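Local structure of glucoamylase (1LF6) at residues L305-Y317 with A351-S364. The protein hydrolyses terminal alpha-1,4-linked glucose units one after another from the non-reducing ends of starch-like chains, releasing beta-D-glucose. Residues are numbered along the deposited sequence; the frame is centred on the assembly and turned at random.
Sequences LKASEDKTNKGAY and AFIAAGDVDSANRS
The backbones of Gly-315 and Ser-364 draw to 3.7 Å between their CA atoms, where the type II turn 313-316 lies against helix 358-375: Gly-315 CA points its hydrogen at Arg-363 O, and Ser-364 CA returns one to Gly-315 O. The positive phi of Gly-315 belongs to that turn, and a CB on it would run into Arg-363 O. A kink about CG-CD (chi3 -50°) brings Arg-363 CD against Lys-314 CB, the two chains crossing at a slant, and NH1 reaches Glu-309 OE2 in a salt bridge of 2.9 Å. The oxygen sits in the guanidinium plane and is met on its syn side, somewhat out of the carboxylate plane; the anti lone pair of Glu-309 OE2 accepts from Gly-315 N at 2.8 Å, while OE1 is hydrogen-bonded to Tyr-46 OH. A methionine in place of Arg-363 would probably leave Glu-309 OE2 without its charged partner, and the carboxylate freer to turn. Here the loop after helix 296-306 is fastened to helices 342-355 and 358-375 in the (alpha/alpha) barrel of family GH15; the link between the two helices has a Schellman motif at Gly-356 and Asp-357 as N-cap. Tyr-317 has Glu-309 CG over one face and Phe-352 CE2 over the opposite one, both toward the rim, CE2 coming within 3.6 Å of Tyr-317 CZ and the rings oblique with planes 55° apart. The Phe-352 ring in turn carries Ser-360 CB over its centre and turns its edge to the backbone of Lys-306, while Leu-305 CD1 meets Ala-351 CB at 3.8 Å.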
loop_
_atom_site.group_PDB
_atom_site.type_symbol
_atom_site.label_atom_id
_atom_site.label_comp_id
_atom_site.label_asym_id
_atom_site.label_seq_id
_atom_site.Cartn_x
_atom_site.Cartn_y
_atom_site.Cartn_z
ATOM N N LEU A 305 -1.193 4.098 7.631
ATOM C CA LEU A 305 -1.017 5.324 6.855
ATOM C C LEU A 305 0.230 6.042 7.350
ATOM O O LEU A 305 1.087 6.452 6.569
ATOM C CB LEU A 305 -2.241 6.239 7.002
ATOM C CG LEU A 305 -3.562 5.681 6.462
ATOM C CD1 LEU A 305 -4.659 6.721 6.626
ATOM C CD2 LEU A 305 -3.406 5.291 4.985
ATOM N N LYS A 306 0.327 6.178 8.668
ATOM C CA LYS A 306 1.462 6.837 9.291
ATOM C C LYS A 306 2.765 6.174 8.849
ATOM O O LYS A 306 3.765 6.842 8.612
ATOM C CB LYS A 306 1.326 6.751 10.811
ATOM C CG LYS A 306 1.500 8.072 11.515
ATOM C CD LYS A 306 2.903 8.582 11.373
ATOM C CE LYS A 306 3.054 9.978 11.957
ATOM N NZ LYS A 306 4.469 10.389 11.829
ATOM N N ALA A 307 2.737 4.850 8.741
ATOM C CA ALA A 307 3.908 4.076 8.342
ATOM C C ALA A 307 4.157 4.063 6.831
ATOM O O ALA A 307 5.107 3.426 6.369
ATOM C CB ALA A 307 3.769 2.644 8.850
ATOM N N SER A 308 3.327 4.771 6.066
ATOM C CA SER A 308 3.479 4.791 4.605
ATOM C C SER A 308 4.179 6.034 4.062
ATOM O O SER A 308 4.187 6.280 2.853
ATOM C CB SER A 308 2.108 4.640 3.936
ATOM O OG SER A 308 1.543 3.377 4.239
ATOM N N GLU A 309 4.766 6.815 4.963
ATOM C CA GLU A 309 5.484 8.023 4.575
ATOM C C GLU A 309 6.972 7.713 4.441
ATOM O O GLU A 309 7.510 6.927 5.216
ATOM C CB GLU A 309 5.297 9.115 5.638
ATOM C CG GLU A 309 6.131 10.374 5.419
ATOM C CD GLU A 309 6.011 11.379 6.560
ATOM O OE1 GLU A 309 6.087 10.958 7.733
ATOM O OE2 GLU A 309 5.856 12.585 6.282
ATOM N N ASP A 310 7.639 8.308 3.457
ATOM C CA ASP A 310 9.070 8.087 3.341
ATOM C C ASP A 310 9.656 8.869 4.509
ATOM O O ASP A 310 9.072 9.862 4.951
ATOM C CB ASP A 310 9.632 8.623 2.023
ATOM C CG ASP A 310 11.129 8.335 1.872
ATOM O OD1 ASP A 310 11.522 7.153 1.988
ATOM O OD2 ASP A 310 11.903 9.286 1.645
ATOM N N LYS A 311 10.797 8.425 5.023
ATOM C CA LYS A 311 11.395 9.109 6.159
ATOM C C LYS A 311 12.446 10.147 5.778
ATOM O O LYS A 311 12.989 10.834 6.642
ATOM C CB LYS A 311 11.957 8.075 7.133
ATOM C CG LYS A 311 10.855 7.197 7.714
ATOM C CD LYS A 311 11.364 6.138 8.675
ATOM C CE LYS A 311 10.188 5.365 9.271
ATOM N NZ LYS A 311 10.575 4.378 10.311
ATOM N N THR A 312 12.714 10.271 4.481
ATOM C CA THR A 312 13.682 11.244 3.993
ATOM C C THR A 312 12.910 12.355 3.282
ATOM O O THR A 312 13.117 13.538 3.543
ATOM C CB THR A 312 14.684 10.591 3.028
ATOM O OG1 THR A 312 15.288 9.463 3.670
ATOM C CG2 THR A 312 15.780 11.583 2.637
ATOM N N ASN A 313 12.015 11.966 2.378
ATOM C CA ASN A 313 11.179 12.930 1.668
ATOM C C ASN A 313 9.852 12.937 2.411
ATOM O O ASN A 313 8.914 12.226 2.039
ATOM C CB ASN A 313 10.965 12.499 0.213
ATOM C CG ASN A 313 12.088 12.950 -0.702
ATOM O OD1 ASN A 313 12.169 14.122 -1.075
ATOM N ND2 ASN A 313 12.965 12.024 -1.062
ATOM N N LYS A 314 9.786 13.725 3.481
ATOM C CA LYS A 314 8.579 13.800 4.296
ATOM C C LYS A 314 7.377 14.312 3.514
ATOM O O LYS A 314 7.495 15.207 2.683
ATOM C CB LYS A 314 8.830 14.684 5.523
ATOM C CG LYS A 314 9.915 14.151 6.455
ATOM C CD LYS A 314 10.091 15.044 7.668
ATOM C CE LYS A 314 11.189 14.523 8.581
ATOM N NZ LYS A 314 11.420 15.432 9.736
ATOM N N GLY A 315 6.214 13.737 3.795
ATOM C CA GLY A 315 5.011 14.139 3.095
ATOM C C GLY A 315 4.743 13.208 1.928
ATOM O O GLY A 315 3.643 13.187 1.377
ATOM N N ALA A 316 5.756 12.436 1.547
ATOM C CA ALA A 316 5.622 11.492 0.443
ATOM C C ALA A 316 4.951 10.196 0.899
ATOM O O ALA A 316 5.617 9.277 1.361
ATOM C CB ALA A 316 6.988 11.186 -0.140
ATOM N N TYR A 317 3.630 10.125 0.776
ATOM C CA TYR A 317 2.897 8.926 1.168
ATOM C C TYR A 317 2.631 8.080 -0.071
ATOM O O TYR A 317 2.106 8.578 -1.067
ATOM C CB TYR A 317 1.581 9.313 1.846
ATOM C CG TYR A 317 1.782 9.833 3.249
ATOM C CD1 TYR A 317 1.890 8.955 4.324
ATOM C CD2 TYR A 317 1.941 11.199 3.493
ATOM C CE1 TYR A 317 2.156 9.417 5.610
ATOM C CE2 TYR A 317 2.213 11.675 4.780
ATOM C CZ TYR A 317 2.321 10.778 5.828
ATOM O OH TYR A 317 2.619 11.237 7.095
ATOM N N ALA A 351 -7.855 11.552 5.948
ATOM C CA ALA A 351 -7.976 10.614 7.063
ATOM C C ALA A 351 -7.171 11.171 8.241
ATOM O O ALA A 351 -7.632 11.149 9.375
ATOM C CB ALA A 351 -7.444 9.243 6.662
ATOM N N PHE A 352 -5.966 11.669 7.968
ATOM C CA PHE A 352 -5.152 12.245 9.031
ATOM C C PHE A 352 -5.910 13.402 9.680
ATOM O O PHE A 352 -5.887 13.561 10.895
ATOM C CB PHE A 352 -3.808 12.753 8.481
ATOM C CG PHE A 352 -2.772 11.675 8.304
ATOM C CD1 PHE A 352 -2.426 10.844 9.367
ATOM C CD2 PHE A 352 -2.121 11.506 7.085
ATOM C CE1 PHE A 352 -1.442 9.859 9.222
ATOM C CE2 PHE A 352 -1.135 10.526 6.927
ATOM C CZ PHE A 352 -0.797 9.703 7.997
ATOM N N ILE A 353 -6.579 14.210 8.864
ATOM C CA ILE A 353 -7.346 15.337 9.383
ATOM C C ILE A 353 -8.452 14.834 10.297
ATOM O O ILE A 353 -8.593 15.296 11.428
ATOM C CB ILE A 353 -7.989 16.165 8.252
ATOM C CG1 ILE A 353 -6.898 16.820 7.398
ATOM C CG2 ILE A 353 -8.907 17.234 8.842
ATOM C CD1 ILE A 353 -5.999 17.751 8.171
ATOM N N ALA A 354 -9.229 13.878 9.798
ATOM C CA ALA A 354 -10.333 13.304 10.550
ATOM C C ALA A 354 -9.875 12.669 11.857
ATOM O O ALA A 354 -10.624 12.635 12.840
ATOM C CB ALA A 354 -11.048 12.266 9.704
ATOM N N ALA A 355 -8.650 12.152 11.855
ATOM C CA ALA A 355 -8.080 11.495 13.027
ATOM C C ALA A 355 -7.426 12.475 14.003
ATOM O O ALA A 355 -7.120 12.112 15.136
ATOM C CB ALA A 355 -7.061 10.446 12.582
ATOM N N GLY A 356 -7.209 13.710 13.562
ATOM C CA GLY A 356 -6.600 14.698 14.433
ATOM C C GLY A 356 -5.113 14.908 14.208
ATOM O O GLY A 356 -4.502 15.749 14.869
ATOM N N ASP A 357 -4.522 14.153 13.288
ATOM C CA ASP A 357 -3.100 14.299 12.989
ATOM C C ASP A 357 -2.947 15.308 11.855
ATOM O O ASP A 357 -2.634 14.957 10.711
ATOM C CB ASP A 357 -2.493 12.951 12.588
ATOM C CG ASP A 357 -0.997 13.038 12.309
ATOM O OD1 ASP A 357 -0.412 11.999 11.940
ATOM O OD2 ASP A 357 -0.409 14.136 12.456
ATOM N N VAL A 358 -3.177 16.571 12.189
ATOM C CA VAL A 358 -3.087 17.657 11.224
ATOM C C VAL A 358 -1.677 17.824 10.663
ATOM O O VAL A 358 -1.514 18.144 9.487
ATOM C CB VAL A 358 -3.560 18.981 11.867
ATOM C CG1 VAL A 358 -3.508 20.116 10.857
ATOM C CG2 VAL A 358 -4.974 18.805 12.384
ATOM N N ASP A 359 -0.665 17.597 11.498
ATOM C CA ASP A 359 0.734 17.723 11.075
ATOM C C ASP A 359 1.054 16.856 9.863
ATOM O O ASP A 359 1.718 17.300 8.924
ATOM C CB ASP A 359 1.675 17.331 12.218
ATOM C CG ASP A 359 1.687 18.350 13.351
ATOM O OD1 ASP A 359 2.223 18.022 14.427
ATOM O OD2 ASP A 359 1.174 19.471 13.162
ATOM N N SER A 360 0.595 15.609 9.896
ATOM C CA SER A 360 0.845 14.693 8.792
ATOM C C SER A 360 0.186 15.175 7.502
ATOM O O SER A 360 0.770 15.062 6.427
ATOM C CB SER A 360 0.348 13.294 9.138
ATOM O OG SER A 360 1.142 12.723 10.166
ATOM N N ALA A 361 -1.028 15.709 7.607
ATOM C CA ALA A 361 -1.731 16.213 6.434
ATOM C C ALA A 361 -0.978 17.410 5.850
ATOM O O ALA A 361 -0.820 17.521 4.632
ATOM C CB ALA A 361 -3.145 16.614 6.805
ATOM N N ASN A 362 -0.505 18.303 6.720
ATOM C CA ASN A 362 0.237 19.479 6.267
ATOM C C ASN A 362 1.551 19.116 5.600
ATOM O O ASN A 362 1.963 19.757 4.633
ATOM C CB ASN A 362 0.508 20.435 7.432
ATOM C CG ASN A 362 -0.581 21.470 7.589
ATOM O OD1 ASN A 362 -0.884 22.208 6.650
ATOM N ND2 ASN A 362 -1.175 21.536 8.774
ATOM N N ARG A 363 2.218 18.093 6.120
ATOM C CA ARG A 363 3.474 17.666 5.534
ATOM C C ARG A 363 3.201 17.131 4.130
ATOM O O ARG A 363 3.983 17.361 3.207
ATOM C CB ARG A 363 4.109 16.581 6.397
ATOM C CG ARG A 363 5.618 16.692 6.502
ATOM C CD ARG A 363 6.149 15.687 7.509
ATOM N NE ARG A 363 5.408 15.765 8.760
ATOM C CZ ARG A 363 4.678 14.776 9.266
ATOM N NH1 ARG A 363 4.586 13.618 8.630
ATOM N NH2 ARG A 363 4.032 14.953 10.412
ATOM N N SER A 364 2.089 16.420 3.963
ATOM C CA SER A 364 1.764 15.883 2.649
ATOM C C SER A 364 1.429 17.038 1.705
ATOM O O SER A 364 1.767 16.994 0.521
ATOM C CB SER A 364 0.596 14.889 2.734
ATOM O OG SER A 364 -0.653 15.543 2.842
HETATM O O HOH W 1 6.505 17.787 3.695
#